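Local atomic coordinates of hypothetical NUDIX hydrolase (PDB entry 3SON), a protein that probably hydrolyses nucleoside diphosphates linked to another moiety, as other members of the Nudix family do, with the help of divalent metal ions. Residues K51-S54 against I55-N59; S74-N77 against F78-S81; L137-R140 against L141-N144. All coordinates share one frame; numbering follows the deposited sequence.

Only contact 1 takes a direct part in metal binding: E53 and E57 from its two halves hold the calcium ion together with A37, at the probable catalytic site of this Nudix fold. Contact 2 follows it along the chain, at the end of strand 66-76 and in the loop after it. Its centre lies about 21 Å from that of contact 1, yet the side chain of F80 comes within about 9 Å of the calcium. Contact 3 closes helix 128-142 on the far side of the chain's centre, about 23 Å from contact 1 and about 30 Å from contact 2, between centres. Although distant within one chain, contacts 2 and 3 both touch the second subunit, whereas contact 1 is touched by no other chain.

Contact 1. Residues K51-S54 against I55-N59; sequences KRES and IEELN. With CA (calcium ion), chain C.
A trans chi1 (-175°) and a turn at chi3 (41°) let R52 lay its guanidinium alongside E56, whose own chain is fully stretched. R52 NH1 meets E56 OE2 at 3.1 Å, a salt bridge lying in the guanidinium plane but reaching the carboxylate from above its plane. The same nitrogen bonds E53 OE2 at 2.8 Å, again from above the carboxylate. NH1 thus links two glutamates whose carboxylate planes stand 67° apart, and its charge probably eases the like-charge approach of E53 OE2 and E56 OE1, 3.8 Å from each other. E44 forms a further salt bridge with R52 NE, which probably limits the rotation of the group.

This is the Arg-Glu-x-x-Glu-Glu core of the Nudix box, carried on helix 46-58, and E44 is the earlier glutamate of the same signature. E53 and E57 sit one turn apart and direct their carboxylates to the calcium ion, at 2.3 Å from E53 OE1 and 2.6 Å from E57 OE2; the backbone O of A37 is a third protein ligand. E56 acts from the second shell: a water bound to the calcium donates to E56 OE1 at 3.1 Å. Backbone bonds such as E57 N to E53 O, 2.9 Å, keep the spacing of the acidic residues. L58 packs on L97, V104 and L106, while K51 CG lies beside I55 CD1 at 3.9 Å.

Contact 2. Residues S74-N77 against F78-S81; sequences SIPN and FHFS
Strand 66-76 ends at P76, and the backbone then winds through a 3-10 turn in which two carbonyls each take two donors. N77 O receives F80 N at 2.8 Å from above the carbonyl plane and S81 N at 2.7 Å, the latter nearly along the C=O axis. P76 O accepts H79 N at 3.3 Å and, on the same face of its plane, the ring nitrogen H79 ND1 at 3.0 Å. Because H79 CG stands beside its own backbone N (chi1 -69°), the imidazole folds back along P76 and presents ND1 to that oxygen, which lies at the ring edge close to its plane.

The F80 ring turns back over the strand end. I75 meets it at about a right angle, CG2 lying 3.3 Å from F80 CE2 and CB at the ring edge, while H79 CB covers one face. F78 runs alongside P76, with P76 CB 3.3 Å from F78 CE2; beyond it, the F78 ring meets Y135 of the second subunit. At the other end of the turn, one water accepts from N77 ND2 at 2.7 Å and also bonds S81 OG, whose stronger tie is to the backbone N of N83.

Since P76 O can only accept, the imidazole bond implies that ND1 carries a hydrogen, so H79 serves here as a second donor to the carbonyl of P76 and reinforces the turn already held by the backbone N-H of H79.

Contact 3. Residues L137-R140 against L141-N144; sequences LNER and LKNN
L141 CG rests against L137 CD1 at 3.9 Å, the two leucines taking different conformations one turn apart. In L137 the branch point CG is trans to the main-chain nitrogen (chi1 177°), whereas L141 CG lies beside its own N (chi1 -71°); the side chains thus cross on a shared apolar face. That face covers F13 of strand 7-15 and F22 of strand 20-27.

K142, stretched out along its length, lies across the ends of two residues of the preceding turn. Its CE touches N138 ND2 at 3.4 Å, and its NZ forms a salt bridge with E139 OE2 at 3.5 Å, a rather long one. E139 bends sharply at chi2 (-57°), curling its carboxylate back toward the lysine instead of stretching outward. N143 folds its amide over E139 O, but ND2 finds its hydrogen bond with Y86 OH of the second subunit. R140 heads elsewhere, held by E136, D70 and the backbone O of D145.

The main chain bonds L141 N to L137 O (2.8 Å) and K142 N to N138 O (3.0 Å) in regular helical fashion. N143 N then bonds E139 O at 3.0 Å and, weakly, R140 O. N144 has positive phi, and two bonds back into the last turn, one of them N144 N to L141 O at 2.8 Å, make a Schellman motif, here terminating helix 128-142 of the Nudix fold.

Contact 1. Residues K51-S54 against I55-N59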
loop_
_atom_site.group_PDB
_atom_site.type_symbol
_atom_site.label_atom_id
_atom_site.label_comp_id
_atom_site.label_asym_id
_atom_site.label_seq_id
_atom_site.Cartn_x
_atom_site.Cartn_y
_atom_site.Cartn_z
ATOM N N LYS A 51 16.368 -6.039 10.699
ATOM C CA LYS A 51 17.127 -7.060 11.446
ATOM C C LYS A 51 16.682 -7.092 12.914
ATOM O O LYS A 51 16.418 -8.162 13.478
ATOM C CB LYS A 51 18.657 -6.807 11.379
ATOM C CG LYS A 51 19.488 -7.999 11.848
ATOM C CD LYS A 51 20.984 -7.721 11.726
ATOM C CE LYS A 51 21.851 -8.909 12.144
ATOM N NZ LYS A 51 23.315 -8.550 12.202
ATOM N N ARG A 52 16.700 -5.928 13.533
ATOM C CA ARG A 52 16.349 -5.804 14.959
ATOM C C ARG A 52 14.981 -6.366 15.252
ATOM O O ARG A 52 14.835 -7.128 16.230
ATOM C CB ARG A 52 16.431 -4.354 15.435
ATOM C CG ARG A 52 16.177 -4.208 16.963
ATOM C CD ARG A 52 16.247 -2.743 17.478
ATOM N NE ARG A 52 15.596 -1.807 16.562
ATOM C CZ ARG A 52 14.279 -1.684 16.422
ATOM N NH1 ARG A 52 13.437 -2.398 17.197
ATOM N NH2 ARG A 52 13.786 -0.843 15.506
ATOM N N GLU A 53 13.997 -5.995 14.420
ATOM C CA GLU A 53 12.595 -6.389 14.652
ATOM C C GLU A 53 12.445 -7.886 14.479
ATOM O O GLU A 53 11.655 -8.533 15.191
ATOM C CB GLU A 53 11.651 -5.644 13.719
ATOM C CG GLU A 53 11.567 -4.183 14.075
ATOM C CD GLU A 53 10.763 -3.903 15.379
ATOM O OE1 GLU A 53 9.930 -4.754 15.762
ATOM O OE2 GLU A 53 10.928 -2.790 15.952
ATOM N N SER A 54 13.134 -8.425 13.481
ATOM C CA SER A 54 13.152 -9.844 13.235
ATOM C C SER A 54 13.744 -10.579 14.427
ATOM O O SER A 54 13.195 -11.599 14.864
ATOM C CB SER A 54 13.940 -10.153 11.942
ATOM O OG SER A 54 13.224 -9.578 10.851
ATOM N N ILE A 55 14.883 -10.122 14.935
ATOM C CA ILE A 55 15.453 -10.701 16.158
ATOM C C ILE A 55 14.514 -10.577 17.398
ATOM O O ILE A 55 14.386 -11.515 18.152
ATOM C CB ILE A 55 16.810 -10.054 16.501
ATOM C CG1 ILE A 55 17.876 -10.334 15.429
ATOM C CG2 ILE A 55 17.226 -10.533 17.887
ATOM C CD1 ILE A 55 19.073 -9.380 15.455
ATOM N N GLU A 56 13.851 -9.427 17.595
ATOM C CA GLU A 56 12.991 -9.242 18.730
ATOM C C GLU A 56 11.800 -10.205 18.625
ATOM O O GLU A 56 11.459 -10.893 19.578
ATOM C CB GLU A 56 12.481 -7.787 18.839
ATOM C CG GLU A 56 13.572 -6.725 19.099
ATOM C CD GLU A 56 13.032 -5.276 19.206
ATOM O OE1 GLU A 56 11.832 -5.055 18.893
ATOM O OE2 GLU A 56 13.815 -4.352 19.610
ATOM N N GLU A 57 11.195 -10.295 17.454
ATOM C CA GLU A 57 9.947 -11.055 17.369
ATOM C C GLU A 57 10.113 -12.563 17.291
ATOM O O GLU A 57 9.206 -13.289 17.710
ATOM C CB GLU A 57 9.092 -10.549 16.199
ATOM C CG GLU A 57 8.645 -9.095 16.366
ATOM C CD GLU A 57 7.518 -8.714 15.440
ATOM O OE1 GLU A 57 6.794 -9.629 14.964
ATOM O OE2 GLU A 57 7.343 -7.505 15.165
ATOM N N LEU A 58 11.224 -13.037 16.722
ATOM C CA LEU A 58 11.498 -14.469 16.512
ATOM C C LEU A 58 12.588 -15.084 17.409
ATOM O O LEU A 58 12.857 -16.288 17.345
ATOM C CB LEU A 58 11.813 -14.697 14.987
ATOM C CG LEU A 58 10.800 -14.081 14.055
ATOM C CD1 LEU A 58 11.215 -14.288 12.608
ATOM C CD2 LEU A 58 9.417 -14.663 14.259
ATOM N N ASN A 59 13.123 -14.256 18.312
ATOM C CA ASN A 59 14.168 -14.613 19.264
ATOM C C ASN A 59 15.303 -15.423 18.632
ATOM O O ASN A 59 15.629 -16.526 19.065
ATOM C CB ASN A 59 13.539 -15.271 20.485
ATOM C CG ASN A 59 12.765 -14.273 21.321
ATOM O OD1 ASN A 59 13.343 -13.374 21.931
ATOM N ND2 ASN A 59 11.447 -14.374 21.294
HETATM CA CA CA C . 7.704 -5.155 16.346
HETATM O O HOH W 1 8.798 -4.771 18.155
HETATM O O HOH W 2 5.865 -3.223 16.434
#

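Contact 2. Residues S74-N77 against F78-S81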
loop_
_atom_site.group_PDB
_atom_site.type_symbol
_atom_site.label_atom_id
_atom_site.label_comp_id
_atom_site.label_asym_id
_atom_site.label_seq_id
_atom_site.Cartn_x
_atom_site.Cartn_y
_atom_site.Cartn_z
ATOM N N SER A 74 2.385 3.382 1.986
ATOM C CA SER A 74 2.323 4.441 2.973
ATOM C C SER A 74 1.316 4.015 4.004
ATOM O O SER A 74 0.360 3.296 3.689
ATOM C CB SER A 74 1.952 5.764 2.285
ATOM O OG SER A 74 2.924 6.082 1.315
ATOM N N ILE A 75 1.519 4.373 5.248
ATOM C CA ILE A 75 0.542 4.078 6.290
ATOM C C ILE A 75 0.197 5.348 7.018
ATOM O O ILE A 75 1.092 6.142 7.294
ATOM C CB ILE A 75 1.109 3.086 7.336
ATOM C CG1 ILE A 75 1.611 1.805 6.704
ATOM C CG2 ILE A 75 0.052 2.720 8.370
ATOM C CD1 ILE A 75 2.377 0.956 7.719
ATOM N N PRO A 76 -1.106 5.555 7.359
ATOM C CA PRO A 76 -1.517 6.712 8.193
ATOM C C PRO A 76 -0.629 6.675 9.414
ATOM O O PRO A 76 -0.519 5.644 10.094
ATOM C CB PRO A 76 -2.985 6.423 8.490
ATOM C CG PRO A 76 -3.436 5.620 7.301
ATOM C CD PRO A 76 -2.267 4.788 6.868
ATOM N N ASN A 77 0.120 7.740 9.615
ATOM C CA ASN A 77 1.169 7.683 10.611
ATOM C C ASN A 77 0.562 7.625 12.007
ATOM O O ASN A 77 1.240 7.232 12.981
ATOM C CB ASN A 77 2.105 8.861 10.450
ATOM C CG ASN A 77 3.453 8.646 11.135
ATOM O OD1 ASN A 77 3.944 7.495 11.278
ATOM N ND2 ASN A 77 4.068 9.735 11.553
ATOM N N PHE A 78 -0.728 7.949 12.106
ATOM C CA PHE A 78 -1.456 7.885 13.395
ATOM C C PHE A 78 -1.464 6.476 14.066
ATOM O O PHE A 78 -1.663 6.347 15.278
ATOM C CB PHE A 78 -2.890 8.435 13.252
ATOM C CG PHE A 78 -3.906 7.459 12.713
ATOM C CD1 PHE A 78 -4.545 6.572 13.553
ATOM C CD2 PHE A 78 -4.320 7.513 11.370
ATOM C CE1 PHE A 78 -5.489 5.681 13.055
ATOM C CE2 PHE A 78 -5.299 6.667 10.882
ATOM C CZ PHE A 78 -5.878 5.738 11.724
ATOM N N HIS A 79 -1.321 5.437 13.266
ATOM C CA HIS A 79 -1.081 4.068 13.779
ATOM C C HIS A 79 0.112 3.979 14.688
ATOM O O HIS A 79 0.173 3.057 15.535
ATOM C CB HIS A 79 -0.873 3.036 12.664
ATOM C CG HIS A 79 -2.103 2.735 11.851
ATOM N ND1 HIS A 79 -2.347 3.311 10.668
ATOM C CD2 HIS A 79 -3.138 1.835 12.067
ATOM C CE1 HIS A 79 -3.521 2.840 10.177
ATOM N NE2 HIS A 79 -4.001 1.954 11.035
ATOM N N PHE A 80 1.063 4.924 14.516
ATOM C CA PHE A 80 2.477 4.809 15.034
ATOM C C PHE A 80 2.980 6.018 15.787
ATOM O O PHE A 80 3.818 5.896 16.719
ATOM C CB PHE A 80 3.455 4.576 13.848
ATOM C CG PHE A 80 3.015 3.526 12.885
ATOM C CD1 PHE A 80 2.831 2.220 13.309
ATOM C CD2 PHE A 80 2.824 3.829 11.519
ATOM C CE1 PHE A 80 2.417 1.243 12.422
ATOM C CE2 PHE A 80 2.414 2.859 10.633
ATOM C CZ PHE A 80 2.181 1.556 11.097
ATOM N N SER A 81 2.454 7.196 15.432
ATOM C CA SER A 81 3.017 8.454 15.892
ATOM C C SER A 81 1.916 9.499 16.131
ATOM O O SER A 81 0.911 9.468 15.493
ATOM C CB SER A 81 3.947 8.988 14.798
ATOM O OG SER A 81 4.515 10.239 15.146
HETATM O O HOH W 3 6.035 10.949 12.933
#

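Contact 3. Residues L137-R140 against L141-N144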
loop_
_atom_site.group_PDB
_atom_site.type_symbol
_atom_site.label_atom_id
_atom_site.label_comp_id
_atom_site.label_asym_id
_atom_site.label_seq_id
_atom_site.Cartn_x
_atom_site.Cartn_y
_atom_site.Cartn_z
ATOM N N LEU A 137 7.378 -11.612 -3.172
ATOM C CA LEU A 137 8.254 -12.651 -2.607
ATOM C C LEU A 137 8.057 -14.025 -3.281
ATOM O O LEU A 137 9.029 -14.729 -3.612
ATOM C CB LEU A 137 8.029 -12.781 -1.098
ATOM C CG LEU A 137 8.832 -13.889 -0.356
ATOM C CD1 LEU A 137 10.328 -13.843 -0.694
ATOM C CD2 LEU A 137 8.539 -13.965 1.158
ATOM N N ASN A 138 6.804 -14.390 -3.459
ATOM C CA ASN A 138 6.458 -15.644 -3.980
ATOM C C ASN A 138 6.924 -15.777 -5.447
ATOM O O ASN A 138 7.571 -16.767 -5.830
ATOM C CB ASN A 138 4.970 -15.910 -3.851
ATOM C CG ASN A 138 4.626 -17.316 -4.250
ATOM O OD1 ASN A 138 5.202 -18.293 -3.716
ATOM N ND2 ASN A 138 3.716 -17.455 -5.231
ATOM N N GLU A 139 6.707 -14.729 -6.246
ATOM C CA GLU A 139 7.236 -14.727 -7.628
ATOM C C GLU A 139 8.746 -14.800 -7.673
ATOM O O GLU A 139 9.318 -15.567 -8.464
ATOM C CB GLU A 139 6.720 -13.500 -8.405
ATOM C CG GLU A 139 5.229 -13.503 -8.662
ATOM C CD GLU A 139 4.795 -14.747 -9.410
ATOM O OE1 GLU A 139 5.300 -14.988 -10.532
ATOM O OE2 GLU A 139 3.951 -15.486 -8.860
ATOM N N ARG A 140 9.408 -14.038 -6.810
ATOM C CA ARG A 140 10.862 -14.085 -6.700
ATOM C C ARG A 140 11.400 -15.445 -6.264
ATOM O O ARG A 140 12.316 -15.932 -6.872
ATOM C CB ARG A 140 11.362 -13.006 -5.822
ATOM C CG ARG A 140 11.268 -11.610 -6.380
ATOM C CD ARG A 140 11.882 -10.672 -5.369
ATOM N NE ARG A 140 11.871 -9.292 -5.821
ATOM C CZ ARG A 140 12.794 -8.749 -6.595
ATOM N NH1 ARG A 140 13.817 -9.487 -7.068
ATOM N NH2 ARG A 140 12.661 -7.467 -6.949
ATOM N N LEU A 141 10.773 -16.100 -5.299
ATOM C CA LEU A 141 11.234 -17.429 -4.923
ATOM C C LEU A 141 11.112 -18.347 -6.148
ATOM O O LEU A 141 12.095 -18.914 -6.581
ATOM C CB LEU A 141 10.465 -17.977 -3.741
ATOM C CG LEU A 141 10.786 -17.263 -2.423
ATOM C CD1 LEU A 141 9.826 -17.685 -1.255
ATOM C CD2 LEU A 141 12.249 -17.505 -2.088
ATOM N N LYS A 142 9.902 -18.465 -6.694
ATOM C CA LYS A 142 9.655 -19.308 -7.862
ATOM C C LYS A 142 10.668 -19.122 -8.972
ATOM O O LYS A 142 11.001 -20.087 -9.662
ATOM C CB LYS A 142 8.295 -19.006 -8.446
ATOM C CG LYS A 142 7.103 -19.546 -7.702
ATOM C CD LYS A 142 5.871 -18.928 -8.348
ATOM C CE LYS A 142 4.559 -19.447 -7.813
ATOM N NZ LYS A 142 3.473 -18.954 -8.722
ATOM N N ASN A 143 11.149 -17.882 -9.150
ATOM C CA ASN A 143 12.052 -17.541 -10.233
ATOM C C ASN A 143 13.539 -17.588 -9.842
ATOM O O ASN A 143 14.401 -17.233 -10.642
ATOM C CB ASN A 143 11.750 -16.127 -10.729
ATOM C CG ASN A 143 10.423 -16.028 -11.457
ATOM O OD1 ASN A 143 9.700 -17.009 -11.592
ATOM N ND2 ASN A 143 10.104 -14.832 -11.931
ATOM N N ASN A 144 13.815 -17.968 -8.589
ATOM C CA ASN A 144 15.153 -17.836 -8.004
ATOM C C ASN A 144 15.767 -16.425 -8.280
ATOM O O ASN A 144 16.913 -16.308 -8.720
ATOM C CB ASN A 144 16.101 -18.947 -8.518
ATOM C CG ASN A 144 17.380 -19.042 -7.691
ATOM O OD1 ASN A 144 17.366 -18.837 -6.466
ATOM N ND2 ASN A 144 18.495 -19.307 -8.358
#